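Local coordinates for kallistatin (Homo sapiens, PDB 6F4V), which inhibits tissue kallikrein as a secreted serpin, forming a stable equimolar complex with the protease and being cleaved at its reactive site, at residues A[167-172]-A[327-332]. Residues are numbered along the deposited sequence; the frame is centred on the assembly and turned at random.
Sequences IYFKAL and AGTEAA
Phe169 O illustrates how a carbonyl between antiparallel strands is gripped twice: Ala331 N donates a nearly straight bond to it (2.8 Å, 170° at the hydrogen), and Glu330 CA adds a C-H contact. Two residues on, Ala171 O repeats the pattern, taking Thr329 N at 3.0 Å and the CA-H of Gly328. Return bonds from Phe169 N to Ala331 O and from Ala171 N to Thr329 O close the two hydrogen-bonded pairs, and the ladder runs on to Ile167 and Ala333.

Above the non-hydrogen-bonded positions, Tyr168 reaches diagonally to Glu330. With CG anti to the backbone N in both (chi1 -177° and -176°), the side chains converge until Tyr168 OH donates a very short bond, 2.5 Å, to Glu330 OE2, which lies in the ring plane at its edge. Ring and carboxylate stand almost perpendicular, while Tyr168 CD1 rests 4.0 Å from Ala332 CB.

On the other face, Phe169 CD2 packs on Ala331 CB (4.2 Å). Tyr224, a sodium-site residue, meets the Phe169 ring edge-to-face and hydrogen-bonds Thr329 OG1. Strand 328-340, the reactive loop's N-terminal part beginning with its hinge, lies between 159-172 and 312-324 as an inserted strand of beta-sheet A, as in a cleaved, relaxed serpin.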
loop_
_atom_site.group_PDB
_atom_site.type_symbol
_atom_site.label_atom_id
_atom_site.label_comp_id
_atom_site.label_asym_id
_atom_site.label_seq_id
_atom_site.Cartn_x
_atom_site.Cartn_y
_atom_site.Cartn_z
ATOM N N ILE A 167 7.344 3.630 1.628
ATOM C CA ILE A 167 6.628 4.716 1.026
ATOM C C ILE A 167 6.167 5.603 2.168
ATOM O O ILE A 167 5.721 5.127 3.203
ATOM C CB ILE A 167 5.450 4.230 0.136
ATOM C CG1 ILE A 167 4.656 5.415 -0.434
ATOM C CG2 ILE A 167 4.524 3.273 0.887
ATOM C CD1 ILE A 167 3.689 5.054 -1.553
ATOM N N TYR A 168 6.322 6.901 1.951
ATOM C CA TYR A 168 5.868 7.925 2.857
ATOM C C TYR A 168 5.064 8.932 2.042
ATOM O O TYR A 168 5.532 9.392 0.994
ATOM C CB TYR A 168 7.025 8.612 3.559
ATOM C CG TYR A 168 6.492 9.633 4.542
ATOM C CD1 TYR A 168 5.973 9.240 5.766
ATOM C CD2 TYR A 168 6.426 10.985 4.211
ATOM C CE1 TYR A 168 5.434 10.167 6.655
ATOM C CE2 TYR A 168 5.883 11.928 5.097
ATOM C CZ TYR A 168 5.402 11.515 6.318
ATOM O OH TYR A 168 4.851 12.413 7.223
ATOM N N PHE A 169 3.873 9.257 2.531
ATOM C CA PHE A 169 2.908 10.090 1.846
ATOM C C PHE A 169 2.318 11.070 2.832
ATOM O O PHE A 169 1.717 10.675 3.826
ATOM C CB PHE A 169 1.788 9.193 1.295
ATOM C CG PHE A 169 0.655 9.929 0.648
ATOM C CD1 PHE A 169 0.736 10.304 -0.670
ATOM C CD2 PHE A 169 -0.505 10.201 1.335
ATOM C CE1 PHE A 169 -0.314 10.955 -1.303
ATOM C CE2 PHE A 169 -1.582 10.845 0.705
ATOM C CZ PHE A 169 -1.474 11.216 -0.617
ATOM N N LYS A 170 2.441 12.361 2.538
ATOM C CA LYS A 170 1.801 13.375 3.376
ATOM C C LYS A 170 1.284 14.445 2.445
ATOM O O LYS A 170 2.047 15.012 1.635
ATOM C CB LYS A 170 2.794 13.952 4.415
ATOM C CG LYS A 170 2.109 14.940 5.379
ATOM C CD LYS A 170 2.937 15.255 6.637
ATOM C CE LYS A 170 4.265 15.912 6.390
ATOM N NZ LYS A 170 5.038 16.034 7.691
ATOM N N ALA A 171 -0.007 14.696 2.532
ATOM C CA ALA A 171 -0.680 15.521 1.550
ATOM C C ALA A 171 -1.782 16.323 2.176
ATOM O O ALA A 171 -2.604 15.811 2.912
ATOM C CB ALA A 171 -1.268 14.636 0.447
ATOM N N LEU A 172 -1.833 17.591 1.816
ATOM C CA LEU A 172 -2.898 18.479 2.249
ATOM C C LEU A 172 -4.189 18.281 1.436
ATOM O O LEU A 172 -4.131 18.097 0.210
ATOM C CB LEU A 172 -2.459 19.929 2.059
ATOM C CG LEU A 172 -1.310 20.436 2.920
ATOM C CD1 LEU A 172 -0.819 21.757 2.329
ATOM C CD2 LEU A 172 -1.727 20.593 4.370
ATOM N N ALA A 327 -6.365 18.827 8.220
ATOM C CA ALA A 327 -5.491 19.449 7.244
ATOM C C ALA A 327 -5.148 18.526 6.044
ATOM O O ALA A 327 -4.884 19.004 4.936
ATOM C CB ALA A 327 -4.187 19.867 7.918
ATOM N N GLY A 328 -5.138 17.225 6.283
ATOM C CA GLY A 328 -4.850 16.269 5.226
ATOM C C GLY A 328 -4.709 14.847 5.704
ATOM O O GLY A 328 -5.262 14.433 6.731
ATOM N N THR A 329 -3.932 14.086 4.949
ATOM C CA THR A 329 -3.667 12.674 5.229
ATOM C C THR A 329 -2.181 12.416 5.281
ATOM O O THR A 329 -1.444 12.931 4.454
ATOM C CB THR A 329 -4.271 11.800 4.079
ATOM O OG1 THR A 329 -5.685 11.976 4.056
ATOM C CG2 THR A 329 -3.954 10.324 4.233
ATOM N N GLU A 330 -1.764 11.584 6.237
ATOM C CA GLU A 330 -0.443 11.021 6.281
ATOM C C GLU A 330 -0.581 9.500 6.212
ATOM O O GLU A 330 -1.371 8.905 6.945
ATOM C CB GLU A 330 0.297 11.402 7.554
ATOM C CG GLU A 330 1.738 10.908 7.612
ATOM C CD GLU A 330 2.347 11.104 8.997
ATOM O OE1 GLU A 330 1.649 10.815 9.980
ATOM O OE2 GLU A 330 3.501 11.521 9.090
ATOM N N ALA A 331 0.163 8.907 5.302
ATOM C CA ALA A 331 0.165 7.432 5.147
ATOM C C ALA A 331 1.583 6.945 4.914
ATOM O O ALA A 331 2.363 7.577 4.209
ATOM C CB ALA A 331 -0.793 7.010 4.032
ATOM N N ALA A 332 1.944 5.834 5.561
ATOM C CA ALA A 332 3.232 5.269 5.416
ATOM C C ALA A 332 3.140 3.754 5.369
ATOM O O ALA A 332 2.186 3.157 5.859
ATOM C CB ALA A 332 4.154 5.722 6.544
#